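Local coordinates for protein putative glutathione S-transferase (Corynebacterium glutamicum, PDB 3M1G) that probably acts as a glutathione transferase of the Omega-like, ECM4-related group, with a thioredoxin-like domain joined to a helical C-terminal domain, at residues A59-A67 with I136-E144; R254-F263 with I298-I309. All blocks are in the same frame, centred on the assembly; numbering follows the deposited sequence.

Interaction 1 (A59-A67 with I136-E144)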
loop_
_atom_site.group_PDB
_atom_site.type_symbol
_atom_site.label_atom_id
_atom_site.label_comp_id
_atom_site.label_asym_id
_atom_site.label_seq_id
_atom_site.Cartn_x
_atom_site.Cartn_y
_atom_site.Cartn_z
ATOM N N ALA A 59 20.408 37.453 -14.843
ATOM C CA ALA A 59 19.234 36.994 -15.523
ATOM C C ALA A 59 19.593 36.490 -16.915
ATOM O O ALA A 59 20.442 37.067 -17.599
ATOM C CB ALA A 59 18.167 38.155 -15.648
ATOM N N GLY A 60 18.885 35.472 -17.369
ATOM C CA GLY A 60 18.984 35.069 -18.771
ATOM C C GLY A 60 20.273 34.313 -19.112
ATOM O O GLY A 60 20.578 34.173 -20.280
ATOM N N ARG A 61 21.044 33.859 -18.124
ATOM C CA ARG A 61 22.285 33.138 -18.436
ATOM C C ARG A 61 22.165 31.614 -18.185
ATOM O O ARG A 61 22.800 30.823 -18.888
ATOM C CB ARG A 61 23.460 33.684 -17.632
ATOM C CG ARG A 61 24.837 33.081 -18.014
ATOM C CD ARG A 61 25.979 33.861 -17.389
ATOM N NE ARG A 61 27.300 33.260 -17.647
ATOM C CZ ARG A 61 28.459 33.813 -17.304
ATOM N NH1 ARG A 61 28.506 34.994 -16.661
ATOM N NH2 ARG A 61 29.593 33.185 -17.564
ATOM N N TYR A 62 21.373 31.236 -17.197
ATOM C CA TYR A 62 21.332 29.854 -16.725
ATOM C C TYR A 62 19.962 29.195 -16.869
ATOM O O TYR A 62 18.901 29.862 -16.842
ATOM C CB TYR A 62 21.743 29.790 -15.249
ATOM C CG TYR A 62 22.999 30.527 -14.923
ATOM C CD1 TYR A 62 24.240 30.011 -15.278
ATOM C CD2 TYR A 62 22.947 31.792 -14.298
ATOM C CE1 TYR A 62 25.389 30.683 -14.987
ATOM C CE2 TYR A 62 24.077 32.481 -14.000
ATOM C CZ TYR A 62 25.310 31.947 -14.353
ATOM O OH TYR A 62 26.464 32.633 -14.048
ATOM N N ARG A 63 19.995 27.862 -16.993
ATOM C CA ARG A 63 18.794 27.039 -17.095
ATOM C C ARG A 63 18.802 25.984 -16.004
ATOM O O ARG A 63 19.826 25.331 -15.769
ATOM C CB ARG A 63 18.744 26.352 -18.474
ATOM C CG ARG A 63 17.609 25.338 -18.651
ATOM C CD ARG A 63 17.604 24.752 -20.072
ATOM N NE ARG A 63 17.207 25.815 -20.966
ATOM C CZ ARG A 63 15.983 25.974 -21.462
ATOM N NH1 ARG A 63 15.022 25.080 -21.249
ATOM N NH2 ARG A 63 15.746 27.021 -22.239
ATOM N N LEU A 64 17.656 25.831 -15.331
ATOM C CA LEU A 64 17.458 24.734 -14.402
ATOM C C LEU A 64 16.953 23.524 -15.192
ATOM O O LEU A 64 15.935 23.597 -15.874
ATOM C CB LEU A 64 16.461 25.097 -13.304
ATOM C CG LEU A 64 16.119 24.004 -12.292
ATOM C CD1 LEU A 64 17.363 23.624 -11.459
ATOM C CD2 LEU A 64 14.936 24.484 -11.386
ATOM N N VAL A 65 17.705 22.431 -15.125
ATOM C CA VAL A 65 17.343 21.232 -15.850
ATOM C C VAL A 65 16.861 20.286 -14.758
ATOM O O VAL A 65 17.608 19.957 -13.836
ATOM C CB VAL A 65 18.508 20.624 -16.639
ATOM C CG1 VAL A 65 18.064 19.217 -17.281
ATOM C CG2 VAL A 65 19.008 21.608 -17.736
ATOM N N ALA A 66 15.585 19.931 -14.834
ATOM C CA ALA A 66 14.918 19.167 -13.787
ATOM C C ALA A 66 14.095 18.014 -14.389
ATOM O O ALA A 66 14.030 17.848 -15.628
ATOM C CB ALA A 66 14.023 20.115 -12.955
ATOM N N ALA A 67 13.511 17.178 -13.537
ATOM C CA ALA A 67 12.584 16.127 -13.992
ATOM C C ALA A 67 11.423 16.127 -13.019
ATOM O O ALA A 67 11.636 16.176 -11.788
ATOM C CB ALA A 67 13.280 14.729 -14.006
ATOM N N ILE A 136 23.268 14.015 -18.725
ATOM C CA ILE A 136 23.635 14.739 -17.494
ATOM C C ILE A 136 22.767 14.412 -16.248
ATOM O O ILE A 136 21.564 14.109 -16.335
ATOM C CB ILE A 136 23.683 16.305 -17.693
ATOM C CG1 ILE A 136 22.267 16.920 -17.793
ATOM C CG2 ILE A 136 24.590 16.702 -18.893
ATOM C CD1 ILE A 136 22.237 18.418 -17.441
ATOM N N THR A 137 23.415 14.494 -15.090
ATOM C CA THR A 137 22.750 14.401 -13.781
ATOM C C THR A 137 21.761 15.573 -13.536
ATOM O O THR A 137 22.079 16.740 -13.815
ATOM C CB THR A 137 23.810 14.391 -12.643
ATOM O OG1 THR A 137 24.799 13.388 -12.915
ATOM C CG2 THR A 137 23.168 14.133 -11.286
ATOM N N VAL A 138 20.581 15.221 -13.017
ATOM C CA VAL A 138 19.494 16.149 -12.714
ATOM C C VAL A 138 19.235 16.141 -11.205
ATOM O O VAL A 138 19.375 15.094 -10.580
ATOM C CB VAL A 138 18.219 15.702 -13.477
ATOM C CG1 VAL A 138 16.966 16.293 -12.861
ATOM C CG2 VAL A 138 18.327 16.039 -14.966
ATOM N N PRO A 139 18.880 17.294 -10.596
ATOM C CA PRO A 139 18.792 18.639 -11.172
ATOM C C PRO A 139 20.180 19.222 -11.408
ATOM O O PRO A 139 21.125 18.839 -10.726
ATOM C CB PRO A 139 18.072 19.451 -10.095
ATOM C CG PRO A 139 18.449 18.778 -8.794
ATOM C CD PRO A 139 18.664 17.310 -9.144
ATOM N N ALA A 140 20.260 20.136 -12.367
ATOM C CA ALA A 140 21.476 20.860 -12.686
ATOM C C ALA A 140 21.153 22.275 -13.126
ATOM O O ALA A 140 20.108 22.529 -13.740
ATOM C CB ALA A 140 22.279 20.135 -13.798
ATOM N N LEU A 141 22.064 23.199 -12.810
ATOM C CA LEU A 141 22.055 24.527 -13.445
ATOM C C LEU A 141 23.076 24.512 -14.569
ATOM O O LEU A 141 24.226 24.078 -14.384
ATOM C CB LEU A 141 22.329 25.640 -12.421
ATOM C CG LEU A 141 21.220 25.906 -11.394
ATOM C CD1 LEU A 141 21.816 26.736 -10.233
ATOM C CD2 LEU A 141 20.089 26.664 -12.114
ATOM N N VAL A 142 22.607 24.904 -15.754
ATOM C CA VAL A 142 23.365 24.831 -16.988
ATOM C C VAL A 142 23.500 26.232 -17.608
ATOM O O VAL A 142 22.525 26.981 -17.654
ATOM C CB VAL A 142 22.632 23.900 -17.989
ATOM C CG1 VAL A 142 23.327 23.864 -19.302
ATOM C CG2 VAL A 142 22.547 22.445 -17.388
ATOM N N GLU A 143 24.698 26.577 -18.074
ATOM C CA GLU A 143 24.892 27.828 -18.795
ATOM C C GLU A 143 24.315 27.647 -20.184
ATOM O O GLU A 143 24.830 26.816 -20.938
ATOM C CB GLU A 143 26.375 28.220 -18.855
ATOM C CG GLU A 143 26.621 29.480 -19.685
ATOM C CD GLU A 143 28.051 29.954 -19.678
ATOM O OE1 GLU A 143 28.965 29.187 -20.065
ATOM O OE2 GLU A 143 28.262 31.139 -19.339
ATOM N N GLU A 144 23.237 28.359 -20.508
ATOM C CA GLU A 144 22.541 28.175 -21.795
ATOM C C GLU A 144 23.432 28.309 -23.033
ATOM O O GLU A 144 23.332 27.522 -23.944
ATOM C CB GLU A 144 21.393 29.167 -21.958
ATOM C CG GLU A 144 20.077 28.788 -21.268
ATOM C CD GLU A 144 19.086 29.963 -21.288
ATOM O OE1 GLU A 144 19.310 30.889 -22.090
ATOM O OE2 GLU A 144 18.106 29.992 -20.523
HETATM O O HOH W 1 18.036 31.902 -18.390
#
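Arg61 grips Glu143 side-on: NE and NH2 both donate to OE2, NE at 2.9 Å, and the guanidinium and carboxylate planes lie only 13° apart. NH2 meets OE2 nearly along its C-O axis, while NE reaches its anti side. Glu143 sends its other oxygen, OE1, to Ser146, and Arg61 NH1 bonds to Glu58, so each flat group has a second partner. On the way to this bridge the extended Arg61 chain, its CG anti to the backbone N (chi1 -174°), lays CG over the centre of the Tyr62 ring, whose OH bonds to Pro56 O. Beyond the salt bridge along the strands the backbones pair in antiparallel fashion. Arg63 and Val142 form one hydrogen-bonded pair, Val65 and Ala140 the next, with Val65 N to Ala140 O at 2.8 Å. Glu144 N closes the end of the ladder on Arg61 O at 3.0 Å, and a water links Tyr62 O to Glu144 OE2, which also bonds to Ser90. On the sheet face of Val65, its two methyls part: CG2 meets Val142 CG2 at 3.7 Å, CG1 meets Val138 CG2 at 3.9 Å. On the other face Leu141 CD2 lies against Leu64 CB at 4.1 Å, packed against helices 71-83 and 154-163. Val138 rests CG1 on the backbone of Ala66 and Ala67, and the peptide bond between Val138 and Pro139 is cis. With Ala67 beside the predicted nucleophile Cys70, a cis-proline leading into an antiparallel strand is the hallmark of the thioredoxin-like domain of glutathione transferases.

Interaction 2 (R254-F263 with I298-I309)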
loop_
_atom_site.group_PDB
_atom_site.type_symbol
_atom_site.label_atom_id
_atom_site.label_comp_id
_atom_site.label_asym_id
_atom_site.label_seq_id
_atom_site.Cartn_x
_atom_site.Cartn_y
_atom_site.Cartn_z
ATOM N N ARG A 254 5.313 11.615 -2.754
ATOM C CA ARG A 254 5.511 10.442 -3.556
ATOM C C ARG A 254 5.285 9.159 -2.749
ATOM O O ARG A 254 5.395 8.048 -3.281
ATOM C CB ARG A 254 6.941 10.419 -4.128
ATOM C CG ARG A 254 7.205 11.458 -5.200
ATOM C CD ARG A 254 8.695 11.663 -5.479
ATOM N NE ARG A 254 8.835 12.561 -6.620
ATOM C CZ ARG A 254 8.634 13.886 -6.563
ATOM N NH1 ARG A 254 8.346 14.460 -5.420
ATOM N NH2 ARG A 254 8.723 14.630 -7.665
ATOM N N PHE A 255 5.003 9.294 -1.474
ATOM C CA PHE A 255 4.975 8.120 -0.600
ATOM C C PHE A 255 3.834 7.133 -0.861
ATOM O O PHE A 255 4.080 5.977 -1.233
ATOM C CB PHE A 255 5.011 8.512 0.868
ATOM C CG PHE A 255 5.413 7.386 1.762
ATOM C CD1 PHE A 255 4.464 6.493 2.240
ATOM C CD2 PHE A 255 6.712 7.219 2.115
ATOM C CE1 PHE A 255 4.821 5.451 3.079
ATOM C CE2 PHE A 255 7.101 6.185 2.954
ATOM C CZ PHE A 255 6.116 5.292 3.457
ATOM N N ASP A 256 2.597 7.566 -0.684
ATOM C CA ASP A 256 1.489 6.654 -0.921
ATOM C C ASP A 256 1.431 6.231 -2.388
ATOM O O ASP A 256 1.127 5.048 -2.699
ATOM C CB ASP A 256 0.147 7.254 -0.464
ATOM C CG ASP A 256 0.039 7.377 1.066
ATOM O OD1 ASP A 256 0.931 6.844 1.766
ATOM O OD2 ASP A 256 -0.933 8.018 1.556
ATOM N N ALA A 257 1.766 7.153 -3.291
ATOM C CA ALA A 257 1.711 6.882 -4.731
ATOM C C ALA A 257 2.737 5.847 -5.225
ATOM O O ALA A 257 2.447 5.088 -6.159
ATOM C CB ALA A 257 1.852 8.196 -5.555
ATOM N N VAL A 258 3.929 5.828 -4.626
ATOM C CA VAL A 258 5.043 5.013 -5.131
ATOM C C VAL A 258 5.793 4.253 -4.039
ATOM O O VAL A 258 5.877 3.037 -4.063
ATOM C CB VAL A 258 6.088 5.850 -5.912
ATOM C CG1 VAL A 258 7.317 4.973 -6.217
ATOM C CG2 VAL A 258 5.479 6.410 -7.203
ATOM N N TYR A 259 6.338 4.954 -3.073
ATOM C CA TYR A 259 7.255 4.313 -2.119
ATOM C C TYR A 259 6.577 3.257 -1.262
ATOM O O TYR A 259 7.173 2.240 -0.918
ATOM C CB TYR A 259 7.897 5.347 -1.201
ATOM C CG TYR A 259 8.695 6.464 -1.919
ATOM C CD1 TYR A 259 9.445 6.211 -3.063
ATOM C CD2 TYR A 259 8.678 7.774 -1.431
ATOM C CE1 TYR A 259 10.182 7.234 -3.684
ATOM C CE2 TYR A 259 9.389 8.784 -2.038
ATOM C CZ TYR A 259 10.153 8.511 -3.152
ATOM O OH TYR A 259 10.879 9.497 -3.744
ATOM N N HIS A 260 5.340 3.511 -0.895
ATOM C CA HIS A 260 4.536 2.578 -0.073
ATOM C C HIS A 260 4.550 1.154 -0.624
ATOM O O HIS A 260 4.842 0.217 0.115
ATOM C CB HIS A 260 3.089 3.115 0.062
ATOM C CG HIS A 260 2.212 2.287 0.953
ATOM N ND1 HIS A 260 1.590 1.135 0.507
ATOM C CD2 HIS A 260 1.905 2.400 2.273
ATOM C CE1 HIS A 260 0.959 0.555 1.530
ATOM N NE2 HIS A 260 1.086 1.335 2.603
ATOM N N GLY A 261 4.205 0.993 -1.905
ATOM C CA GLY A 261 4.183 -0.311 -2.565
ATOM C C GLY A 261 5.466 -0.672 -3.342
ATOM O O GLY A 261 6.131 -1.657 -3.032
ATOM N N HIS A 262 5.802 0.142 -4.342
ATOM C CA HIS A 262 6.962 -0.084 -5.214
ATOM C C HIS A 262 8.258 -0.305 -4.433
ATOM O O HIS A 262 8.991 -1.236 -4.738
ATOM C CB HIS A 262 7.100 1.102 -6.176
ATOM C CG HIS A 262 8.170 0.943 -7.212
ATOM N ND1 HIS A 262 8.151 -0.056 -8.167
ATOM C CD2 HIS A 262 9.269 1.703 -7.478
ATOM C CE1 HIS A 262 9.193 0.094 -8.972
ATOM N NE2 HIS A 262 9.888 1.156 -8.578
ATOM N N PHE A 263 8.513 0.526 -3.420
ATOM C CA PHE A 263 9.707 0.398 -2.555
ATOM C C PHE A 263 9.448 -0.352 -1.239
ATOM O O PHE A 263 10.327 -0.390 -0.353
ATOM C CB PHE A 263 10.288 1.794 -2.239
ATOM C CG PHE A 263 11.046 2.446 -3.387
ATOM C CD1 PHE A 263 11.293 1.778 -4.572
ATOM C CD2 PHE A 263 11.609 3.686 -3.219
ATOM C CE1 PHE A 263 12.061 2.365 -5.591
ATOM C CE2 PHE A 263 12.383 4.284 -4.260
ATOM C CZ PHE A 263 12.574 3.617 -5.441
ATOM N N ILE A 298 5.296 11.080 -12.014
ATOM C CA ILE A 298 5.932 10.411 -10.856
ATOM C C ILE A 298 5.705 8.874 -10.945
ATOM O O ILE A 298 6.676 8.105 -10.984
ATOM C CB ILE A 298 5.401 10.991 -9.523
ATOM C CG1 ILE A 298 5.920 12.422 -9.310
ATOM C CG2 ILE A 298 5.728 10.077 -8.293
ATOM C CD1 ILE A 298 5.156 13.193 -8.230
ATOM N N LYS A 299 4.445 8.439 -11.029
ATOM C CA LYS A 299 4.134 6.988 -11.018
ATOM C C LYS A 299 4.679 6.257 -12.239
ATOM O O LYS A 299 5.232 5.157 -12.144
ATOM C CB LYS A 299 2.625 6.757 -10.906
ATOM C CG LYS A 299 2.014 7.193 -9.563
ATOM C CD LYS A 299 0.484 7.151 -9.608
ATOM C CE LYS A 299 -0.077 5.715 -9.640
ATOM N NZ LYS A 299 -1.531 5.728 -9.925
ATOM N N GLN A 300 4.535 6.872 -13.417
ATOM C CA GLN A 300 5.070 6.260 -14.622
ATOM C C GLN A 300 6.585 6.050 -14.534
ATOM O O GLN A 300 7.106 4.990 -14.931
ATOM C CB GLN A 300 4.714 7.093 -15.845
ATOM C CG GLN A 300 3.240 6.940 -16.187
ATOM C CD GLN A 300 2.872 7.717 -17.428
ATOM O OE1 GLN A 300 3.661 8.480 -17.913
ATOM N NE2 GLN A 300 1.678 7.515 -17.934
ATOM N N HIS A 301 7.301 7.025 -13.998
ATOM C CA HIS A 301 8.750 6.909 -13.968
ATOM C C HIS A 301 9.174 5.709 -13.112
ATOM O O HIS A 301 9.942 4.858 -13.533
ATOM C CB HIS A 301 9.422 8.157 -13.423
ATOM C CG HIS A 301 10.877 7.946 -13.144
ATOM N ND1 HIS A 301 11.818 7.884 -14.150
ATOM C CD2 HIS A 301 11.539 7.687 -11.991
ATOM C CE1 HIS A 301 12.999 7.601 -13.626
ATOM N NE2 HIS A 301 12.858 7.476 -12.319
ATOM N N TYR A 302 8.643 5.625 -11.917
ATOM C CA TYR A 302 9.125 4.611 -10.989
ATOM C C TYR A 302 8.694 3.222 -11.447
ATOM O O TYR A 302 9.514 2.304 -11.524
ATOM C CB TYR A 302 8.598 4.904 -9.580
ATOM C CG TYR A 302 9.369 5.966 -8.868
ATOM C CD1 TYR A 302 9.035 7.307 -9.016
ATOM C CD2 TYR A 302 10.450 5.640 -8.058
ATOM C CE1 TYR A 302 9.730 8.295 -8.362
ATOM C CE2 TYR A 302 11.173 6.617 -7.396
ATOM C CZ TYR A 302 10.820 7.963 -7.572
ATOM O OH TYR A 302 11.503 8.966 -6.902
ATOM N N TYR A 303 7.407 3.083 -11.750
ATOM C CA TYR A 303 6.804 1.765 -12.003
ATOM C C TYR A 303 7.195 1.213 -13.370
ATOM O O TYR A 303 7.238 -0.017 -13.540
ATOM C CB TYR A 303 5.269 1.796 -11.863
ATOM C CG TYR A 303 4.768 1.755 -10.440
ATOM C CD1 TYR A 303 4.704 0.546 -9.736
ATOM C CD2 TYR A 303 4.373 2.917 -9.770
ATOM C CE1 TYR A 303 4.219 0.495 -8.402
ATOM C CE2 TYR A 303 3.882 2.861 -8.441
ATOM C CZ TYR A 303 3.831 1.644 -7.781
ATOM O OH TYR A 303 3.373 1.571 -6.496
ATOM N N ILE A 304 7.459 2.087 -14.349
ATOM C CA ILE A 304 7.841 1.622 -15.699
ATOM C C ILE A 304 9.357 1.458 -15.831
ATOM O O ILE A 304 9.835 0.465 -16.312
ATOM C CB ILE A 304 7.328 2.562 -16.801
ATOM C CG1 ILE A 304 5.795 2.528 -16.819
ATOM C CG2 ILE A 304 7.884 2.154 -18.193
ATOM C CD1 ILE A 304 5.171 3.566 -17.787
ATOM N N THR A 305 10.096 2.417 -15.322
ATOM C CA THR A 305 11.556 2.454 -15.434
ATOM C C THR A 305 12.314 1.449 -14.585
ATOM O O THR A 305 13.364 0.992 -14.997
ATOM C CB THR A 305 12.001 3.899 -15.056
ATOM O OG1 THR A 305 11.611 4.735 -16.141
ATOM C CG2 THR A 305 13.468 4.031 -14.731
ATOM N N HIS A 306 11.807 1.117 -13.397
ATOM C CA HIS A 306 12.537 0.239 -12.492
ATOM C C HIS A 306 12.120 -1.209 -12.738
ATOM O O HIS A 306 11.454 -1.859 -11.886
ATOM C CB HIS A 306 12.314 0.623 -11.029
ATOM C CG HIS A 306 12.815 1.984 -10.671
ATOM N ND1 HIS A 306 12.343 2.686 -9.581
ATOM C CD2 HIS A 306 13.728 2.788 -11.270
ATOM C CE1 HIS A 306 12.956 3.857 -9.518
ATOM N NE2 HIS A 306 13.802 3.941 -10.529
ATOM N N ALA A 307 12.520 -1.702 -13.909
ATOM C CA ALA A 307 12.175 -3.024 -14.380
ATOM C C ALA A 307 12.821 -4.143 -13.551
ATOM O O ALA A 307 12.291 -5.252 -13.496
ATOM C CB ALA A 307 12.546 -3.163 -15.880
ATOM N N GLU A 308 13.935 -3.860 -12.886
ATOM C CA GLU A 308 14.529 -4.830 -11.967
ATOM C C GLU A 308 13.677 -5.075 -10.699
ATOM O O GLU A 308 13.801 -6.128 -10.094
ATOM C CB GLU A 308 15.968 -4.432 -11.571
ATOM C CG GLU A 308 16.670 -5.425 -10.566
ATOM C CD GLU A 308 16.732 -6.899 -11.049
ATOM O OE1 GLU A 308 17.589 -7.123 -11.957
ATOM O OE2 GLU A 308 15.973 -7.817 -10.519
ATOM N N ILE A 309 12.831 -4.116 -10.315
ATOM C CA ILE A 309 11.887 -4.252 -9.199
ATOM C C ILE A 309 10.471 -4.666 -9.651
ATOM O O ILE A 309 9.810 -5.492 -8.988
ATOM C CB ILE A 309 11.751 -2.921 -8.452
ATOM C CG1 ILE A 309 13.085 -2.489 -7.864
ATOM C CG2 ILE A 309 10.699 -3.012 -7.331
ATOM C CD1 ILE A 309 12.926 -1.130 -7.114
HETATM O O HOH W 2 2.652 2.755 -3.770
HETATM O O HOH W 3 0.365 3.207 -6.788
#
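The His262 ring turns an edge toward the face of Tyr303, with centroids 4.8 Å apart and planes at 51°. His306 meets the His262 ring rim to rim, nearly coplanar with it, and a hydrogen bond of 3.1 Å joins His262 NE2 to His306 ND1. The far nitrogen of His306, NE2, bonds to Asp99. Tyr302 is turned two ways: in offset edge-to-face pairs its face receives the edge of Tyr259, planes at 89°, while its own edge points to the face of Phe263. Ile298 CD1 lies over one face of the Arg254 guanidinium, which Ala69, His74 and Pro250 hold by hydrogen bonds. Between these rings Val258 is a knob among Ile298, Lys299, Tyr302 and Tyr303. Its CG1, anti to the backbone N (chi1 171°), presses on Tyr302 CG at 3.5 Å, and CG2 touches Ile298 CG2 at 3.8 Å. A water ties Tyr303 OH to Asp256 O and Gly261 N. Tyr259 OH lies 3.3 Å from Tyr302 OH, which also pairs with Tyr201 OH, doubtfully close in the model. Tyr201, Tyr259 and Tyr302, predicted to serve catalysis or lower the cysteine's pKa, are consistent with the helical active-site wall of Omega-like, ECM4-related glutathione transferases.

In the fold
Both contacts are largely buried, but they hold different elements: interaction 1 joins two strands of the thioredoxin-like domain, interaction 2 two helical segments of the C-terminal domain. Backbone hydrogen bonds carry the first, with a salt bridge at one end and aliphatic packing on both sheet faces. The second has no backbone-to-backbone bond across it and relies on rings, one valine knob, waters and side-chain bonds. Their centres are 26 Å apart, yet the nearest atoms come within about 5 Å without touching. There the two converge near the predicted nucleophile Cys70, with Ala67 on the sheet side and Arg254 on the helical side, consistent with an active site between the domains.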